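Long-range contacts in inositol-1-monophosphatase (Nostoc sp., PDB 5ZHH), which probably hydrolyses inositol monophosphates to free inositol and inorganic phosphate: residues L193-V198 and I245-G250; L155-F160 and G201-Y206; V113-V118 and G219-E224; R141-S146 and H197-R202; S149-S154 and D254-A259. One frame throughout, in Å; residues are numbered along the deposited sequence.

Contact 1: L193-V198 and I245-G250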
# COMPACT_ATOMS: atom_id res chain seq x y z
N LEU A 193 -18.15 2.22 -9.34
CA LEU A 193 -17.67 2.48 -7.99
C LEU A 193 -18.77 3.01 -7.08
O LEU A 193 -18.77 2.72 -5.88
CB LEU A 193 -16.48 3.45 -8.01
CG LEU A 193 -15.17 2.80 -8.47
CD1 LEU A 193 -14.04 3.82 -8.54
CD2 LEU A 193 -14.79 1.64 -7.54
N ASP A 194 -19.71 3.78 -7.63
CA ASP A 194 -20.83 4.22 -6.81
C ASP A 194 -21.62 3.02 -6.28
O ASP A 194 -21.95 2.97 -5.10
CB ASP A 194 -21.74 5.16 -7.61
CG ASP A 194 -21.07 6.50 -7.91
OD1 ASP A 194 -20.09 6.85 -7.20
OD2 ASP A 194 -21.54 7.22 -8.82
N LEU A 195 -21.88 2.03 -7.14
CA LEU A 195 -22.56 0.82 -6.69
C LEU A 195 -21.74 0.08 -5.64
O LEU A 195 -22.28 -0.39 -4.63
CB LEU A 195 -22.84 -0.08 -7.89
CG LEU A 195 -24.00 0.44 -8.76
CD1 LEU A 195 -23.92 -0.12 -10.16
CD2 LEU A 195 -25.31 0.05 -8.11
N ALA A 196 -20.42 -0.03 -5.86
CA ALA A 196 -19.54 -0.65 -4.88
C ALA A 196 -19.56 0.10 -3.56
O ALA A 196 -19.43 -0.53 -2.50
CB ALA A 196 -18.12 -0.72 -5.44
N HIS A 197 -19.70 1.43 -3.59
CA HIS A 197 -19.76 2.20 -2.35
C HIS A 197 -21.08 1.99 -1.61
O HIS A 197 -21.11 2.04 -0.38
CB HIS A 197 -19.56 3.68 -2.63
CG HIS A 197 -18.16 4.03 -3.04
ND1 HIS A 197 -17.16 3.09 -3.18
CD2 HIS A 197 -17.60 5.23 -3.35
CE1 HIS A 197 -16.05 3.69 -3.55
NE2 HIS A 197 -16.29 4.99 -3.66
N VAL A 198 -22.19 1.78 -2.32
CA VAL A 198 -23.40 1.35 -1.63
C VAL A 198 -23.19 -0.03 -1.02
O VAL A 198 -23.60 -0.30 0.11
CB VAL A 198 -24.63 1.37 -2.56
CG1 VAL A 198 -25.91 1.12 -1.76
CG2 VAL A 198 -24.74 2.70 -3.29
N ILE A 245 -31.56 3.52 -12.80
CA ILE A 245 -31.27 2.59 -11.72
C ILE A 245 -31.45 3.32 -10.39
O ILE A 245 -31.09 4.49 -10.24
CB ILE A 245 -29.85 2.00 -11.86
CG1 ILE A 245 -29.57 1.02 -10.71
CG2 ILE A 245 -28.81 3.12 -11.90
CD1 ILE A 245 -28.34 0.14 -10.91
N LEU A 246 -32.04 2.61 -9.42
CA LEU A 246 -32.13 3.06 -8.04
C LEU A 246 -31.55 1.95 -7.17
O LEU A 246 -32.06 0.83 -7.18
CB LEU A 246 -33.58 3.35 -7.63
CG LEU A 246 -33.84 3.56 -6.14
CD1 LEU A 246 -33.06 4.78 -5.65
CD2 LEU A 246 -35.33 3.74 -5.87
N ALA A 247 -30.48 2.26 -6.44
CA ALA A 247 -29.70 1.23 -5.74
C ALA A 247 -29.36 1.71 -4.34
O ALA A 247 -28.67 2.72 -4.18
CB ALA A 247 -28.43 0.91 -6.53
N THR A 248 -29.85 1.00 -3.32
CA THR A 248 -29.74 1.48 -1.94
C THR A 248 -29.40 0.33 -1.01
O THR A 248 -29.35 -0.84 -1.40
CB THR A 248 -31.03 2.14 -1.46
OG1 THR A 248 -32.01 1.13 -1.21
CG2 THR A 248 -31.57 3.15 -2.48
N ASN A 249 -29.21 0.69 0.27
CA ASN A 249 -29.03 -0.28 1.34
C ASN A 249 -30.30 -1.06 1.65
O ASN A 249 -30.24 -1.97 2.48
CB ASN A 249 -28.53 0.40 2.62
CG ASN A 249 -29.53 1.41 3.21
OD1 ASN A 249 -30.67 1.52 2.76
ND2 ASN A 249 -29.08 2.14 4.23
N GLY A 250 -31.43 -0.74 1.03
CA GLY A 250 -32.65 -1.49 1.30
C GLY A 250 -33.53 -0.83 2.35
O GLY A 250 -34.76 -0.93 2.28
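In the layered alpha/beta fold of inositol monophosphatases, helix 191-199 belongs to the middle helical layer, and here it lies on strand 245-248 of the five-stranded sheet. The segment axes approach to 8.7 Å and run at 31° to one another, so residues one helical turn apart can follow the strand. Leu195 and Val198 do this. Leu195 has CG anti to its carbonyl carbon, beside the backbone N, and this swings the branch toward the sheet although its CB does not aim there. CD2 alone makes the contact: it meets Ala247 CB at 3.6 Å and comes tip to tip with Ile245 CD1 at 4.1 Å. Ile245 reaches that point extended, with CG1 anti to its backbone N and chi2 near 167°. Alternation along the strand turns Ile245 and Ala247 to this helix, while Leu246 points to the far face, against helix 253-261. Tyr206 and helix 213-225 flank the same apolar patch. At the strand's end, Thr248 OG1 accepts from Gly250 N in an ST turn and is also bonded to His253. Val198, with CG1 anti to its backbone N (chi1 -172°), meets main chain there: CG1 lies 3.7 Å from Thr248 C and 3.9 Å from Asn249 N.

Contact 2: L155-F160 and G201-Y206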
# COMPACT_ATOMS: atom_id res chain seq x y z
N LEU A 155 -26.36 9.57 3.17
CA LEU A 155 -25.40 10.12 2.21
C LEU A 155 -25.64 9.39 0.91
O LEU A 155 -25.63 8.15 0.88
CB LEU A 155 -23.96 9.93 2.68
CG LEU A 155 -22.87 10.54 1.80
CD1 LEU A 155 -22.97 12.06 1.76
CD2 LEU A 155 -21.48 10.11 2.26
N LEU A 156 -25.88 10.14 -0.16
CA LEU A 156 -26.21 9.56 -1.45
C LEU A 156 -25.16 9.93 -2.49
O LEU A 156 -24.24 10.71 -2.22
CB LEU A 156 -27.60 10.02 -1.92
CG LEU A 156 -28.76 9.84 -0.93
CD1 LEU A 156 -30.05 10.37 -1.58
CD2 LEU A 156 -28.92 8.41 -0.49
N VAL A 157 -25.30 9.35 -3.68
CA VAL A 157 -24.43 9.67 -4.80
C VAL A 157 -25.25 9.53 -6.08
O VAL A 157 -26.18 8.73 -6.15
CB VAL A 157 -23.16 8.77 -4.81
CG1 VAL A 157 -23.54 7.29 -4.87
CG2 VAL A 157 -22.20 9.15 -5.94
N THR A 158 -24.91 10.33 -7.09
CA THR A 158 -25.60 10.27 -8.36
C THR A 158 -24.64 10.71 -9.46
O THR A 158 -23.47 11.01 -9.20
CB THR A 158 -26.89 11.13 -8.36
OG1 THR A 158 -27.67 10.81 -9.51
CG2 THR A 158 -26.57 12.63 -8.39
N GLY A 159 -25.12 10.69 -10.69
CA GLY A 159 -24.33 11.10 -11.84
C GLY A 159 -25.20 11.79 -12.86
O GLY A 159 -26.42 11.89 -12.70
N PHE A 160 -24.55 12.27 -13.93
CA PHE A 160 -25.22 13.06 -14.95
C PHE A 160 -24.74 12.58 -16.31
O PHE A 160 -23.54 12.37 -16.50
CB PHE A 160 -24.95 14.55 -14.72
CG PHE A 160 -25.35 15.01 -13.34
CD1 PHE A 160 -26.67 15.38 -13.08
CD2 PHE A 160 -24.45 14.98 -12.30
CE1 PHE A 160 -27.05 15.76 -11.81
CE2 PHE A 160 -24.82 15.36 -11.02
CZ PHE A 160 -26.13 15.76 -10.77
N GLY A 201 -21.31 0.16 2.23
CA GLY A 201 -21.88 1.05 3.22
C GLY A 201 -21.29 2.45 3.28
O GLY A 201 -21.66 3.22 4.17
N ARG A 202 -20.43 2.82 2.32
CA ARG A 202 -19.85 4.16 2.33
C ARG A 202 -20.87 5.22 1.94
O ARG A 202 -20.72 6.39 2.30
CB ARG A 202 -18.66 4.21 1.38
CG ARG A 202 -17.43 3.45 1.90
CD ARG A 202 -16.44 3.22 0.79
NE ARG A 202 -15.28 2.45 1.25
CZ ARG A 202 -14.22 2.17 0.49
NH1 ARG A 202 -13.22 1.46 0.99
NH2 ARG A 202 -14.17 2.59 -0.76
N VAL A 203 -21.89 4.85 1.17
CA VAL A 203 -23.07 5.66 0.94
C VAL A 203 -24.28 4.78 1.18
O VAL A 203 -24.18 3.55 1.23
CB VAL A 203 -23.11 6.28 -0.47
CG1 VAL A 203 -21.98 7.28 -0.66
CG2 VAL A 203 -23.03 5.21 -1.52
N ASP A 204 -25.44 5.42 1.33
CA ASP A 204 -26.66 4.69 1.62
C ASP A 204 -27.49 4.42 0.38
O ASP A 204 -28.38 3.56 0.43
CB ASP A 204 -27.48 5.46 2.66
CG ASP A 204 -26.68 5.77 3.90
OD1 ASP A 204 -26.14 4.82 4.53
OD2 ASP A 204 -26.56 6.96 4.23
N GLY A 205 -27.23 5.11 -0.72
CA GLY A 205 -28.05 4.95 -1.90
C GLY A 205 -27.47 5.70 -3.07
O GLY A 205 -26.68 6.63 -2.92
N TYR A 206 -27.89 5.27 -4.26
CA TYR A 206 -27.37 5.75 -5.52
C TYR A 206 -28.50 5.69 -6.54
O TYR A 206 -29.30 4.75 -6.52
CB TYR A 206 -26.16 4.91 -5.96
CG TYR A 206 -25.87 4.90 -7.45
CD1 TYR A 206 -25.40 6.04 -8.10
CD2 TYR A 206 -26.06 3.75 -8.21
CE1 TYR A 206 -25.13 6.03 -9.46
CE2 TYR A 206 -25.80 3.73 -9.57
CZ TYR A 206 -25.34 4.87 -10.19
OH TYR A 206 -25.09 4.85 -11.54
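This is the parallel pairing of strands 156-158 and 205-208, neighbours in the five-stranded sheet, together with the loop that leads into the second of them. Val157 bridges to Tyr206: Val157 N donates to Gly205 O at 3.1 Å, and Tyr206 CA lies 3.3 Å from Val157 O in a CA-H...O contact. Val157 holds CG1 in the crowded position between its backbone N and carbonyl carbon (chi1 58°), which sets that methyl 3.7 Å from Tyr206 CB and 4.0 Å from Val203 CG2, on the face that helix 191-199 covers. Before the strands pair, Asp204 clasps Leu155 from two sides. Its N donates to Leu155 O at 2.8 Å, nearly along the C=O axis, and its OD2 takes Leu155 N at 2.8 Å through the anti lone pair. OD1 binds Ser146 and Thr148, so the buried carboxylate is gripped at both oxygens. An alanine here would lose the carboxylate, and would probably leave Leu155 N without its partner and loosen the loop around Ser146. The opposite face carries Leu156, whose CD2 sits 3.7 Å from Gly205 N; a CB on Gly205 would come within 3.2 Å of that methyl.

Contact 3: V113-V118 and G219-E224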
# COMPACT_ATOMS: atom_id res chain seq x y z
N VAL A 113 -29.89 -11.84 -16.15
CA VAL A 113 -29.93 -11.45 -14.75
C VAL A 113 -28.51 -11.35 -14.23
O VAL A 113 -27.73 -12.28 -14.41
CB VAL A 113 -30.74 -12.45 -13.89
CG1 VAL A 113 -30.79 -11.98 -12.44
CG2 VAL A 113 -32.15 -12.61 -14.46
N PRO A 114 -28.13 -10.25 -13.57
CA PRO A 114 -26.78 -10.15 -13.00
C PRO A 114 -26.54 -11.20 -11.92
O PRO A 114 -27.29 -11.31 -10.95
CB PRO A 114 -26.74 -8.73 -12.41
CG PRO A 114 -27.83 -7.98 -13.15
CD PRO A 114 -28.90 -9.00 -13.41
N GLN A 115 -25.47 -11.99 -12.09
CA GLN A 115 -25.17 -13.08 -11.17
C GLN A 115 -23.73 -13.12 -10.69
O GLN A 115 -23.47 -13.75 -9.66
CB GLN A 115 -25.52 -14.43 -11.80
CG GLN A 115 -27.01 -14.67 -11.99
CD GLN A 115 -27.74 -14.97 -10.69
OE1 GLN A 115 -27.83 -16.12 -10.26
NE2 GLN A 115 -28.27 -13.93 -10.05
N VAL A 116 -22.79 -12.53 -11.42
CA VAL A 116 -21.39 -12.47 -11.00
C VAL A 116 -20.88 -11.07 -11.26
O VAL A 116 -21.12 -10.50 -12.33
CB VAL A 116 -20.50 -13.50 -11.75
CG1 VAL A 116 -19.06 -13.38 -11.29
CG2 VAL A 116 -21.03 -14.91 -11.55
N GLY A 117 -20.15 -10.51 -10.30
CA GLY A 117 -19.63 -9.17 -10.47
C GLY A 117 -18.28 -8.95 -9.83
O GLY A 117 -18.05 -9.34 -8.68
N VAL A 118 -17.37 -8.34 -10.58
CA VAL A 118 -16.08 -7.90 -10.06
C VAL A 118 -15.86 -6.46 -10.48
O VAL A 118 -16.01 -6.12 -11.66
CB VAL A 118 -14.91 -8.78 -10.54
CG1 VAL A 118 -13.62 -8.25 -9.98
CG2 VAL A 118 -15.12 -10.23 -10.09
N GLY A 219 -21.99 -4.28 -10.41
CA GLY A 219 -22.36 -3.64 -9.16
C GLY A 219 -23.71 -4.07 -8.63
O GLY A 219 -23.92 -4.09 -7.41
N VAL A 220 -24.63 -4.43 -9.52
CA VAL A 220 -25.97 -4.81 -9.08
C VAL A 220 -25.92 -6.08 -8.23
O VAL A 220 -26.49 -6.14 -7.14
CB VAL A 220 -26.91 -4.96 -10.29
CG1 VAL A 220 -28.16 -5.74 -9.90
CG2 VAL A 220 -27.31 -3.58 -10.83
N ILE A 221 -25.22 -7.12 -8.72
CA ILE A 221 -25.17 -8.36 -7.95
C ILE A 221 -24.32 -8.18 -6.70
O ILE A 221 -24.64 -8.72 -5.63
CB ILE A 221 -24.69 -9.54 -8.83
CG1 ILE A 221 -24.68 -10.84 -8.02
CG2 ILE A 221 -23.29 -9.29 -9.40
CD1 ILE A 221 -26.06 -11.24 -7.48
N LEU A 222 -23.23 -7.41 -6.80
CA LEU A 222 -22.43 -7.07 -5.62
C LEU A 222 -23.30 -6.45 -4.54
O LEU A 222 -23.25 -6.86 -3.37
CB LEU A 222 -21.32 -6.10 -6.01
CG LEU A 222 -20.38 -5.70 -4.87
CD1 LEU A 222 -19.42 -6.85 -4.56
CD2 LEU A 222 -19.61 -4.43 -5.22
N LEU A 223 -24.11 -5.46 -4.91
CA LEU A 223 -24.93 -4.77 -3.93
C LEU A 223 -25.99 -5.70 -3.36
O LEU A 223 -26.22 -5.72 -2.14
CB LEU A 223 -25.58 -3.54 -4.57
CG LEU A 223 -26.59 -2.78 -3.71
CD1 LEU A 223 -25.94 -2.38 -2.41
CD2 LEU A 223 -27.09 -1.54 -4.45
N GLU A 224 -26.62 -6.50 -4.21
CA GLU A 224 -27.63 -7.43 -3.72
C GLU A 224 -27.04 -8.46 -2.76
O GLU A 224 -27.63 -8.75 -1.71
CB GLU A 224 -28.33 -8.12 -4.89
CG GLU A 224 -29.20 -7.16 -5.71
CD GLU A 224 -29.84 -7.84 -6.91
OE1 GLU A 224 -30.95 -7.42 -7.30
OE2 GLU A 224 -29.25 -8.80 -7.45
O HOH W 1 -29.56 -9.69 -9.84
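Strand 113-121 crosses helix 213-225 almost at a right angle: the segment axes stand at 98° and approach to 6.6 Å. Ile221 carries most of the contact. Its CB lies 3.8 Å from Pro114 O. There the chain divides. CG1, anti to the backbone N (chi1 -178°), points across the strand's direction and meets Gln115 O at 3.6 Å; chi2 near 61° then turns the terminal CD1 back to Pro114 O. CG2 takes the crowded place between the backbone N and the carbonyl carbon, and from there presses on the peptide linking Val116 to Gly117, 3.5 Å from Gly117 N. The isoleucine is thus packed largely on main chain. Such closeness depends on the glycine, since a CB on Gly117 would stand just 2.9 Å from Ile221 CG2, a clash. An alanine in place of Ile221 would remove CG1, CG2 and CD1 and would probably leave the Pro114-Gly117 backbone poorly packed against the helix.

Beside it, the Pro114 ring crosses Val220 obliquely, CG to CG1 at 4.0 Å. Two donors hold Pro114 O: Gln115 NE2, from above the carbonyl plane at 2.9 Å, and a water that also donates to Glu224 OE2 at 2.6 Å, so the water links the strand's Pro114 carbonyl to the exposed Glu224 of the helix. Gln115 and Val116 both face Leu108 on the neighbouring strand, a classic beta bulge. Sheet and helix stacked in this way, with helix 3-25 packed on Val118 across the other face, are typical of the layered inositol monophosphatase fold.

Contact 4: R141-S146 and H197-R202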
# COMPACT_ATOMS: atom_id res chain seq x y z
N ARG A 141 -12.54 -9.61 1.99
CA ARG A 141 -13.16 -9.62 3.30
C ARG A 141 -14.60 -9.16 3.16
O ARG A 141 -14.89 -8.30 2.32
CB ARG A 141 -12.40 -8.72 4.29
CG ARG A 141 -10.93 -9.11 4.44
CD ARG A 141 -10.22 -8.34 5.53
NE ARG A 141 -10.13 -6.92 5.19
CZ ARG A 141 -9.22 -6.39 4.38
NH1 ARG A 141 -8.25 -7.15 3.85
NH2 ARG A 141 -9.25 -5.08 4.13
N PRO A 142 -15.52 -9.71 3.96
CA PRO A 142 -16.95 -9.43 3.74
C PRO A 142 -17.27 -7.95 3.91
O PRO A 142 -16.70 -7.25 4.75
CB PRO A 142 -17.64 -10.27 4.82
CG PRO A 142 -16.63 -11.31 5.22
CD PRO A 142 -15.29 -10.72 5.00
N ILE A 143 -18.22 -7.48 3.09
CA ILE A 143 -18.76 -6.14 3.19
C ILE A 143 -20.27 -6.24 3.28
O ILE A 143 -20.88 -7.24 2.91
CB ILE A 143 -18.36 -5.25 1.98
CG1 ILE A 143 -18.79 -5.92 0.67
CG2 ILE A 143 -16.87 -4.90 2.02
CD1 ILE A 143 -18.58 -5.07 -0.57
N LYS A 144 -20.89 -5.17 3.79
CA LYS A 144 -22.33 -5.17 3.93
C LYS A 144 -22.84 -3.73 3.82
O LYS A 144 -22.12 -2.78 4.11
CB LYS A 144 -22.76 -5.82 5.25
CG LYS A 144 -22.28 -5.11 6.49
CD LYS A 144 -22.70 -5.86 7.74
CE LYS A 144 -22.28 -5.13 9.00
NZ LYS A 144 -22.80 -5.82 10.22
N VAL A 145 -24.10 -3.60 3.38
CA VAL A 145 -24.73 -2.28 3.27
C VAL A 145 -24.88 -1.66 4.66
O VAL A 145 -24.80 -2.33 5.70
CB VAL A 145 -26.09 -2.36 2.55
CG1 VAL A 145 -25.94 -2.88 1.13
CG2 VAL A 145 -27.07 -3.22 3.35
N SER A 146 -25.12 -0.35 4.66
CA SER A 146 -25.32 0.41 5.88
C SER A 146 -26.69 0.13 6.49
O SER A 146 -27.58 -0.47 5.88
CB SER A 146 -25.18 1.91 5.60
OG SER A 146 -26.27 2.35 4.80
N HIS A 197 -19.70 1.43 -3.59
CA HIS A 197 -19.76 2.20 -2.35
C HIS A 197 -21.08 1.99 -1.61
O HIS A 197 -21.11 2.04 -0.38
CB HIS A 197 -19.56 3.68 -2.63
CG HIS A 197 -18.16 4.03 -3.04
ND1 HIS A 197 -17.16 3.09 -3.18
CD2 HIS A 197 -17.60 5.23 -3.35
CE1 HIS A 197 -16.05 3.69 -3.55
NE2 HIS A 197 -16.29 4.99 -3.66
N VAL A 198 -22.19 1.78 -2.32
CA VAL A 198 -23.40 1.35 -1.63
C VAL A 198 -23.19 -0.03 -1.02
O VAL A 198 -23.60 -0.30 0.11
CB VAL A 198 -24.63 1.37 -2.56
CG1 VAL A 198 -25.91 1.12 -1.76
CG2 VAL A 198 -24.74 2.70 -3.29
N ALA A 199 -22.53 -0.92 -1.77
CA ALA A 199 -22.37 -2.30 -1.32
C ALA A 199 -21.61 -2.40 -0.01
O ALA A 199 -21.92 -3.25 0.83
CB ALA A 199 -21.68 -3.12 -2.40
N CYS A 200 -20.61 -1.55 0.21
CA CYS A 200 -19.83 -1.62 1.43
C CYS A 200 -20.23 -0.57 2.47
O CYS A 200 -19.56 -0.45 3.49
CB CYS A 200 -18.33 -1.52 1.13
SG CYS A 200 -17.78 0.01 0.37
N GLY A 201 -21.31 0.16 2.23
CA GLY A 201 -21.88 1.05 3.22
C GLY A 201 -21.29 2.45 3.28
O GLY A 201 -21.66 3.22 4.17
N ARG A 202 -20.43 2.82 2.32
CA ARG A 202 -19.85 4.16 2.33
C ARG A 202 -20.87 5.22 1.94
O ARG A 202 -20.72 6.39 2.30
CB ARG A 202 -18.66 4.21 1.38
CG ARG A 202 -17.43 3.45 1.90
CD ARG A 202 -16.44 3.22 0.79
NE ARG A 202 -15.28 2.45 1.25
CZ ARG A 202 -14.22 2.17 0.49
NH1 ARG A 202 -13.22 1.46 0.99
NH2 ARG A 202 -14.17 2.59 -0.76
O HOH W 2 -18.89 -3.11 4.53
O HOH W 3 -25.11 0.95 2.04
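Where helix 191-199 ends, the chain following strand 141-142 passes across its last turn. His197 starts the ending: its O takes a weak bond from Arg202 N, and the CD of Arg202 lies over one face of its imidazole. Val198 O accepts from Gly201 N and from a water that in turn accepts from Ser146 N, while Val145 CG1 rests 3.6 Å from the same oxygen. Ala199 has its O 3.2 Å from Lys144 C, and its CB meets Ile143 CD1 at 4.1 Å. Cys200, the first residue to leave helical angles, touches through CB, 3.8 Å from Ile143 CG2. Ile143 can present CD1 as well as CG2 because CG1 occupies the crowded position between its backbone N and carbonyl carbon (chi1 56°). Cys200 O receives a second water, which accepts from Lys144 N at 3.0 Å. Gly201 then turns the chain with phi at 86°, where a CB would crowd both Cys200 O and Lys144 O, the latter at 3.2 Å. No direct hydrogen bond joins the segments; two waters make the polar links. The bonds from Arg202 N to His197 O and from Gly201 N to Val198 O, with glycine in the left-handed conformation, fit a Schellman motif closing a helix, its outer bond weak.

Contact 5: S149-S154 and D254-A259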
# COMPACT_ATOMS: atom_id res chain seq x y z
N SER A 149 -31.60 4.34 8.00
CA SER A 149 -33.01 4.18 7.73
C SER A 149 -33.74 5.49 7.45
O SER A 149 -34.86 5.44 6.93
CB SER A 149 -33.70 3.46 8.90
OG SER A 149 -33.50 4.13 10.13
N GLU A 150 -33.17 6.64 7.80
CA GLU A 150 -33.80 7.94 7.59
C GLU A 150 -33.10 8.66 6.44
O GLU A 150 -31.87 8.74 6.41
CB GLU A 150 -33.73 8.79 8.85
CG GLU A 150 -34.42 8.18 10.05
CD GLU A 150 -34.20 8.98 11.30
OE1 GLU A 150 -34.36 10.22 11.25
OE2 GLU A 150 -33.82 8.39 12.34
N LEU A 151 -33.89 9.21 5.52
CA LEU A 151 -33.32 9.95 4.40
C LEU A 151 -32.53 11.16 4.89
O LEU A 151 -31.45 11.45 4.36
CB LEU A 151 -34.44 10.37 3.44
CG LEU A 151 -34.11 10.59 1.97
CD1 LEU A 151 -33.29 9.45 1.40
CD2 LEU A 151 -35.42 10.76 1.19
N SER A 152 -33.02 11.85 5.92
CA SER A 152 -32.31 13.01 6.46
C SER A 152 -30.94 12.66 7.03
O SER A 152 -30.11 13.56 7.21
CB SER A 152 -33.15 13.69 7.55
OG SER A 152 -33.27 12.86 8.69
N LYS A 153 -30.68 11.39 7.33
CA LYS A 153 -29.39 10.99 7.87
C LYS A 153 -28.54 10.26 6.84
O LYS A 153 -27.51 9.68 7.19
CB LYS A 153 -29.57 10.12 9.12
CG LYS A 153 -30.29 10.85 10.25
CD LYS A 153 -30.68 9.89 11.37
CE LYS A 153 -31.41 10.63 12.47
NZ LYS A 153 -30.62 11.79 12.96
N SER A 154 -28.95 10.28 5.58
CA SER A 154 -28.33 9.48 4.54
C SER A 154 -27.30 10.30 3.77
O SER A 154 -27.35 11.53 3.72
CB SER A 154 -29.39 8.95 3.57
OG SER A 154 -30.27 8.04 4.21
N ASP A 254 -37.52 2.70 0.02
CA ASP A 254 -38.85 3.26 -0.18
C ASP A 254 -38.85 4.77 -0.02
O ASP A 254 -39.60 5.47 -0.72
CB ASP A 254 -39.85 2.61 0.79
CG ASP A 254 -39.46 2.79 2.25
OD1 ASP A 254 -38.25 2.98 2.53
OD2 ASP A 254 -40.36 2.73 3.12
N ASN A 255 -38.05 5.29 0.91
CA ASN A 255 -38.00 6.73 1.13
C ASN A 255 -37.37 7.45 -0.06
O ASN A 255 -37.87 8.48 -0.51
CB ASN A 255 -37.22 7.05 2.41
CG ASN A 255 -37.81 6.39 3.64
OD1 ASN A 255 -37.09 5.76 4.42
ND2 ASN A 255 -39.12 6.54 3.84
N LEU A 256 -36.27 6.90 -0.58
CA LEU A 256 -35.63 7.52 -1.73
C LEU A 256 -36.51 7.40 -2.97
O LEU A 256 -36.60 8.34 -3.77
CB LEU A 256 -34.26 6.88 -1.96
CG LEU A 256 -33.37 7.44 -3.07
CD1 LEU A 256 -33.34 8.96 -3.05
CD2 LEU A 256 -31.96 6.87 -2.93
N SER A 257 -37.18 6.26 -3.14
CA SER A 257 -38.08 6.11 -4.28
C SER A 257 -39.19 7.16 -4.23
O SER A 257 -39.51 7.79 -5.24
CB SER A 257 -38.65 4.69 -4.30
OG SER A 257 -39.59 4.53 -5.35
N ARG A 258 -39.77 7.37 -3.04
CA ARG A 258 -40.81 8.39 -2.89
C ARG A 258 -40.29 9.77 -3.28
O ARG A 258 -40.95 10.52 -4.01
CB ARG A 258 -41.35 8.41 -1.46
CG ARG A 258 -42.32 9.59 -1.22
CD ARG A 258 -42.90 9.63 0.18
NE ARG A 258 -41.98 10.16 1.20
CZ ARG A 258 -41.87 11.44 1.50
NH1 ARG A 258 -42.58 12.36 0.86
NH2 ARG A 258 -41.00 11.82 2.45
N ALA A 259 -39.09 10.13 -2.81
CA ALA A 259 -38.51 11.42 -3.16
C ALA A 259 -38.33 11.55 -4.67
O ALA A 259 -38.60 12.61 -5.25
CB ALA A 259 -37.18 11.62 -2.44
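One side chain does nearly all the close packing here. Leu151 aims its CB at the helix 254-259 segment, with CG anti to the backbone N (chi1 -153°, some way from the ideal 180°), and spreads its two methyls over one turn. CD2 comes closer: it lies 3.8 Å from Asn255 O and 4.1 Å from Ala259 CB, residues one turn apart, so it sits over the backbone between them. CD1 leans the other way, to Leu256 CB at 4.3 Å. Behind them, Leu256 and Ala259 pack on Leu178 of helix 172-181, and Leu256 also reaches strand 245-248. This places the contact on the outer helical layer of the inositol monophosphatase fold, where helices 172-181 and 253-261 cover the face of the five-stranded sheet turned from helix 191-199. Leu151 enters from a short 3-10 turn, residues 151-152, in the loop leading to strand 156-158. Glu150 O steadies that turn by accepting twice, from Lys153 N at 3.0 Å and from Ser154 OG at 2.8 Å, the hydroxyl approaching from above the carbonyl plane; Ser154 N closes on Leu151 O. The other side is loose. Ser149 and Glu150 are exposed, the Glu150 CB is directed away from the helix, and no clear hydrogen bond crosses between the segments. Asn255 comes near the Ser149 backbone on this side, while Asp254 and Arg258 on the helix's exposed flank touch a crystal neighbour.

Contacts 1 and 2 lie on the five-stranded sheet, their centres 6 Å apart, and Ala247 O probably bonds to Tyr206 N between them. Helix 191-199 serves contacts 1 and 4, and Leu223 of helix 213-225 packs on residues of both, so the middle helical layer joins this sheet to the eight-stranded one at contact 3. Contact 5 lies beyond the five-stranded sheet, about 23 Å from contact 3 between centres. Along the chain, the first segments of contacts 3, 4, 5 and 2 come in that order, then 193-198 of contact 1, overlapping 197-202, and the remaining partners run on to 254-259. Contacts 1 and 2 nest inside the loop closed by contact 5. Ser146 OG, bonded to Asp204 and Asn249, ties contacts 4, 2 and 1 together.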